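ABC transporter ATP-binding protein (Sulfolobus tokodaii, PDB 2PJZ) probably binds and hydrolyses ATP as the nucleotide-binding subunit of an ABC transporter, putatively one that carries cobalt. Local coordinates at residues M1-G13 with A49-N63. Sequence-based numbering, arbitrary orientation.
Sequences MIQLKNVGITLSG and AISGLLPYSGNIFIN. With SO4 (sulfate ion), chain F.
Between the pairs K5–N59 and G8–S57 the antiparallel register slips by one residue, a beta bulge at which N6 and V7 both stand across from G58. G58 has positive phi (77°), and a CB on it would clash with N6 O; G58 CA instead lies 3.3 Å from N6 O, its hydrogen turned to that oxygen. Next to the slip the K5–N59 pair is uneven: K5 N reaches N59 O almost straight on (N-H...O 173°), but the return bond from N59 N to K5 O is stretched to 3.3 Å. Beyond it, G8 N comes to S57 O from above the carbonyl plane. Water 3 spans the bulge, donating to N6 O and S57 OG. The S57 hydroxyl also donates to a sulfate, probably from the crystallisation liquor.

Strands 2-5 and 59-62 are neighbours in the antiparallel sheet of an ABC-type ATP-binding domain, and helix 43-50, which follows a probable Walker A loop, packs beneath it. On this buried face I60 CG1, anti to the carbonyl carbon (chi1 -59°), meets V7 CG2 at 3.6 Å, while I60 CD1 lies 3.8 Å above the centre of the Y56 ring. Cutting I60 back to an alanine is likely to leave V7 CG2 and that ring face without their apolar partner. The L4 and I50 side chains cross at about a right angle, L4 CD1 3.9 Å from I50 CD1. On the other face, in one of two K5 conformers, K5 CG sits at the F61 ring edge, 4.2 Å from F61 CE2, and the K5 amine is salt-bridged to E27.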
loop_
_atom_site.group_PDB
_atom_site.type_symbol
_atom_site.label_atom_id
_atom_site.label_comp_id
_atom_site.label_asym_id
_atom_site.label_seq_id
_atom_site.Cartn_x
_atom_site.Cartn_y
_atom_site.Cartn_z
ATOM N N MET A 1 -4.147 7.752 13.493
ATOM C CA MET A 1 -2.678 7.615 13.779
ATOM C C MET A 1 -2.251 6.148 13.632
ATOM O O MET A 1 -2.845 5.250 14.264
ATOM C CB MET A 1 -2.352 8.081 15.189
ATOM C CG MET A 1 -0.825 7.956 15.564
ATOM S SD MET A 1 0.346 9.047 14.621
ATOM C CE MET A 1 -0.128 10.685 15.313
ATOM N N ILE A 2 -1.232 5.901 12.812
ATOM C CA ILE A 2 -0.599 4.564 12.746
ATOM C C ILE A 2 0.833 4.780 13.169
ATOM O O ILE A 2 1.510 5.688 12.639
ATOM C CB ILE A 2 -0.593 3.992 11.275
ATOM C CG1 ILE A 2 -2.015 3.867 10.717
ATOM C CG2 ILE A 2 0.195 2.664 11.185
ATOM C CD1 ILE A 2 -2.045 3.683 9.183
ATOM N N GLN A 3 1.288 4.031 14.169
ATOM C CA GLN A 3 2.689 4.138 14.609
ATOM C C GLN A 3 3.338 2.765 14.492
ATOM O O GLN A 3 2.845 1.819 15.109
ATOM C CB GLN A 3 2.807 4.548 16.063
ATOM C CG GLN A 3 2.243 5.923 16.419
ATOM C CD GLN A 3 2.042 6.026 17.907
ATOM O OE1 GLN A 3 0.948 5.749 18.411
ATOM N NE2 GLN A 3 3.115 6.362 18.632
ATOM N N LEU A 4 4.419 2.667 13.708
ATOM C CA LEU A 4 5.280 1.454 13.755
ATOM C C LEU A 4 6.476 1.821 14.570
ATOM O O LEU A 4 7.224 2.790 14.232
ATOM C CB LEU A 4 5.700 0.970 12.350
ATOM C CG LEU A 4 4.667 0.219 11.495
ATOM C CD1 LEU A 4 3.379 1.016 11.256
ATOM C CD2 LEU A 4 5.309 -0.207 10.176
ATOM N N LYS A 5 6.679 1.133 15.695
ATOM C CA LYS A 5 7.814 1.467 16.582
ATOM C C LYS A 5 8.776 0.295 16.716
ATOM O O LYS A 5 8.522 -0.636 17.489
ATOM C CB LYS A 5 7.361 1.922 17.989
ATOM C CG LYS A 5 6.206 2.939 18.041
ATOM C CD LYS A 5 6.528 4.289 17.394
ATOM C CE LYS A 5 7.531 5.150 18.218
ATOM N NZ LYS A 5 7.760 6.488 17.574
ATOM N N ASN A 6 9.859 0.355 15.947
ATOM C CA ASN A 6 10.918 -0.662 15.912
ATOM C C ASN A 6 10.355 -2.033 15.494
ATOM O O ASN A 6 10.556 -3.044 16.175
ATOM C CB ASN A 6 11.603 -0.779 17.292
ATOM C CG ASN A 6 12.912 -1.564 17.224
ATOM O OD1 ASN A 6 13.679 -1.405 16.276
ATOM N ND2 ASN A 6 13.153 -2.411 18.213
ATOM N N VAL A 7 9.639 -2.044 14.377
ATOM C CA VAL A 7 9.026 -3.277 13.873
ATOM C C VAL A 7 10.058 -4.142 13.136
ATOM O O VAL A 7 10.879 -3.624 12.378
ATOM C CB VAL A 7 7.820 -2.952 12.958
ATOM C CG1 VAL A 7 7.231 -4.241 12.319
ATOM C CG2 VAL A 7 6.748 -2.266 13.809
ATOM N N GLY A 8 10.017 -5.449 13.375
ATOM C CA GLY A 8 10.863 -6.382 12.604
ATOM C C GLY A 8 9.934 -7.484 12.114
ATOM O O GLY A 8 8.962 -7.854 12.804
ATOM N N ILE A 9 10.166 -7.989 10.906
ATOM C CA ILE A 9 9.390 -9.121 10.428
ATOM C C ILE A 9 10.270 -10.002 9.574
ATOM O O ILE A 9 11.081 -9.505 8.798
ATOM C CB ILE A 9 8.146 -8.718 9.590
ATOM C CG1 ILE A 9 7.527 -7.391 10.063
ATOM C CG2 ILE A 9 7.141 -9.868 9.613
ATOM C CD1 ILE A 9 6.430 -6.856 9.182
ATOM N N THR A 10 10.126 -11.311 9.736
ATOM C CA THR A 10 10.918 -12.255 8.929
ATOM C C THR A 10 10.312 -12.397 7.558
ATOM O O THR A 10 9.105 -12.679 7.421
ATOM C CB THR A 10 10.989 -13.604 9.608
ATOM O OG1 THR A 10 11.683 -13.442 10.854
ATOM C CG2 THR A 10 11.707 -14.659 8.728
ATOM N N LEU A 11 11.136 -12.196 6.536
ATOM C CA LEU A 11 10.640 -12.339 5.166
ATOM C C LEU A 11 10.911 -13.697 4.589
ATOM O O LEU A 11 10.139 -14.168 3.752
ATOM C CB LEU A 11 11.296 -11.275 4.253
ATOM C CG LEU A 11 11.071 -9.812 4.646
ATOM C CD1 LEU A 11 11.648 -8.859 3.559
ATOM C CD2 LEU A 11 9.544 -9.564 4.845
ATOM N N SER A 12 12.045 -14.293 4.935
ATOM C CA SER A 12 12.318 -15.643 4.467
ATOM C C SER A 12 13.219 -16.431 5.395
ATOM O O SER A 12 14.005 -15.855 6.144
ATOM C CB SER A 12 12.882 -15.633 3.039
ATOM O OG SER A 12 13.921 -14.721 2.916
ATOM N N GLY A 13 13.170 -17.761 5.278
ATOM C CA GLY A 13 14.101 -18.568 6.051
ATOM C C GLY A 13 13.611 -18.772 7.479
ATOM O O GLY A 13 12.416 -18.569 7.780
ATOM N N ALA A 49 1.173 -7.374 8.825
ATOM C CA ALA A 49 1.438 -7.136 10.247
ATOM C C ALA A 49 0.547 -6.013 10.814
ATOM O O ALA A 49 -0.070 -6.165 11.880
ATOM C CB ALA A 49 2.896 -6.828 10.477
ATOM N N ILE A 50 0.484 -4.887 10.112
ATOM C CA ILE A 50 -0.370 -3.757 10.554
ATOM C C ILE A 50 -1.843 -4.191 10.654
ATOM O O ILE A 50 -2.568 -3.768 11.566
ATOM C CB ILE A 50 -0.218 -2.535 9.565
ATOM C CG1 ILE A 50 1.222 -1.979 9.597
ATOM C CG2 ILE A 50 -1.264 -1.457 9.872
ATOM C CD1 ILE A 50 1.520 -0.986 8.406
ATOM N N SER A 51 -2.272 -5.075 9.749
ATOM C CA SER A 51 -3.672 -5.555 9.701
ATOM C C SER A 51 -3.991 -6.707 10.638
ATOM O O SER A 51 -5.133 -7.222 10.646
ATOM C CB SER A 51 -4.075 -5.931 8.276
ATOM O OG SER A 51 -3.738 -4.893 7.388
ATOM N N GLY A 52 -3.012 -7.109 11.454
ATOM C CA GLY A 52 -3.284 -8.103 12.497
ATOM C C GLY A 52 -3.189 -9.535 11.954
ATOM O O GLY A 52 -3.734 -10.466 12.532
ATOM N N LEU A 53 -2.490 -9.711 10.840
ATOM C CA LEU A 53 -2.513 -10.990 10.100
ATOM C C LEU A 53 -1.191 -11.770 10.175
ATOM O O LEU A 53 -1.083 -12.884 9.627
ATOM C CB LEU A 53 -2.884 -10.746 8.622
ATOM C CG LEU A 53 -4.276 -10.126 8.354
ATOM C CD1 LEU A 53 -4.354 -9.532 6.938
ATOM C CD2 LEU A 53 -5.337 -11.183 8.593
ATOM N N LEU A 54 -0.194 -11.218 10.853
ATOM C CA LEU A 54 1.106 -11.891 10.961
ATOM C C LEU A 54 1.805 -11.429 12.223
ATOM O O LEU A 54 1.660 -10.268 12.585
ATOM C CB LEU A 54 1.958 -11.466 9.770
ATOM C CG LEU A 54 2.659 -12.387 8.782
ATOM C CD1 LEU A 54 1.910 -13.664 8.480
ATOM C CD2 LEU A 54 2.909 -11.578 7.511
ATOM N N PRO A 55 2.587 -12.306 12.879
ATOM C CA PRO A 55 3.352 -11.835 14.034
ATOM C C PRO A 55 4.520 -10.962 13.564
ATOM O O PRO A 55 4.948 -11.061 12.401
ATOM C CB PRO A 55 3.915 -13.103 14.666
ATOM C CG PRO A 55 3.766 -14.177 13.657
ATOM C CD PRO A 55 2.770 -13.745 12.617
ATOM N N TYR A 56 5.030 -10.150 14.486
ATOM C CA TYR A 56 6.095 -9.184 14.198
ATOM C C TYR A 56 6.781 -8.904 15.539
ATOM O O TYR A 56 6.168 -9.072 16.616
ATOM C CB TYR A 56 5.487 -7.850 13.605
ATOM C CG TYR A 56 4.363 -7.275 14.441
ATOM C CD1 TYR A 56 4.620 -6.299 15.394
ATOM C CD2 TYR A 56 3.036 -7.750 14.304
ATOM C CE1 TYR A 56 3.582 -5.780 16.223
ATOM C CE2 TYR A 56 2.005 -7.261 15.130
ATOM C CZ TYR A 56 2.291 -6.291 16.068
ATOM O OH TYR A 56 1.295 -5.802 16.891
ATOM N N SER A 57 8.024 -8.439 15.492
ATOM C CA SER A 57 8.652 -7.892 16.702
ATOM C C SER A 57 8.408 -6.374 16.749
ATOM O O SER A 57 8.056 -5.760 15.705
ATOM C CB SER A 57 10.136 -8.210 16.719
ATOM O OG SER A 57 10.796 -7.618 15.606
ATOM N N GLY A 58 8.595 -5.787 17.929
ATOM C CA GLY A 58 8.274 -4.361 18.144
ATOM C C GLY A 58 6.764 -4.170 18.293
ATOM O O GLY A 58 6.017 -5.117 18.616
ATOM N N ASN A 59 6.303 -2.952 18.042
ATOM C CA ASN A 59 4.920 -2.577 18.353
ATOM C C ASN A 59 4.335 -1.777 17.240
ATOM O O ASN A 59 5.037 -1.022 16.571
ATOM C CB ASN A 59 4.902 -1.787 19.674
ATOM C CG ASN A 59 5.229 -2.692 20.858
ATOM O OD1 ASN A 59 6.370 -2.691 21.373
ATOM N ND2 ASN A 59 4.324 -3.583 21.157
ATOM N N ILE A 60 3.039 -1.978 16.993
ATOM C CA ILE A 60 2.298 -1.211 15.988
ATOM C C ILE A 60 1.043 -0.717 16.690
ATOM O O ILE A 60 0.265 -1.533 17.239
ATOM C CB ILE A 60 1.881 -2.094 14.745
ATOM C CG1 ILE A 60 3.151 -2.693 14.060
ATOM C CG2 ILE A 60 1.019 -1.260 13.730
ATOM C CD1 ILE A 60 2.909 -3.782 12.974
ATOM N N PHE A 61 0.824 0.603 16.653
ATOM C CA PHE A 61 -0.352 1.205 17.312
ATOM C C PHE A 61 -1.275 1.861 16.307
ATOM O O PHE A 61 -0.808 2.648 15.474
ATOM C CB PHE A 61 0.067 2.270 18.361
ATOM C CG PHE A 61 0.950 1.718 19.470
ATOM C CD1 PHE A 61 0.392 1.219 20.664
ATOM C CD2 PHE A 61 2.308 1.666 19.296
ATOM C CE1 PHE A 61 1.220 0.708 21.701
ATOM C CE2 PHE A 61 3.162 1.187 20.327
ATOM C CZ PHE A 61 2.599 0.668 21.521
ATOM N N ILE A 62 -2.562 1.537 16.370
ATOM C CA ILE A 62 -3.567 2.218 15.556
ATOM C C ILE A 62 -4.463 2.980 16.531
ATOM O O ILE A 62 -5.121 2.378 17.361
ATOM C CB ILE A 62 -4.396 1.210 14.718
ATOM C CG1 ILE A 62 -3.453 0.368 13.795
ATOM C CG2 ILE A 62 -5.468 1.911 13.878
ATOM C CD1 ILE A 62 -4.208 -0.751 13.064
ATOM N N ASN A 63 -4.413 4.302 16.461
ATOM C CA ASN A 63 -5.124 5.152 17.439
ATOM C C ASN A 63 -4.839 4.707 18.872
ATOM O O ASN A 63 -5.756 4.599 19.712
ATOM C CB ASN A 63 -6.623 5.263 17.092
ATOM C CG ASN A 63 -6.848 6.131 15.858
ATOM O OD1 ASN A 63 -6.011 6.973 15.519
ATOM N ND2 ASN A 63 -7.967 5.928 15.175
HETATM S S SO4 F . 11.956 -10.517 14.150
HETATM O O1 SO4 F . 12.714 -10.926 12.883
HETATM O O2 SO4 F . 11.964 -11.435 15.374
HETATM O O3 SO4 F . 12.494 -9.227 14.622
HETATM O O4 SO4 F . 10.561 -10.292 13.722
HETATM O O HOH W 1 -1.387 5.142 17.276
HETATM O O HOH W 2 8.597 -1.129 20.024
HETATM O O HOH W 3 11.904 -5.251 16.406
#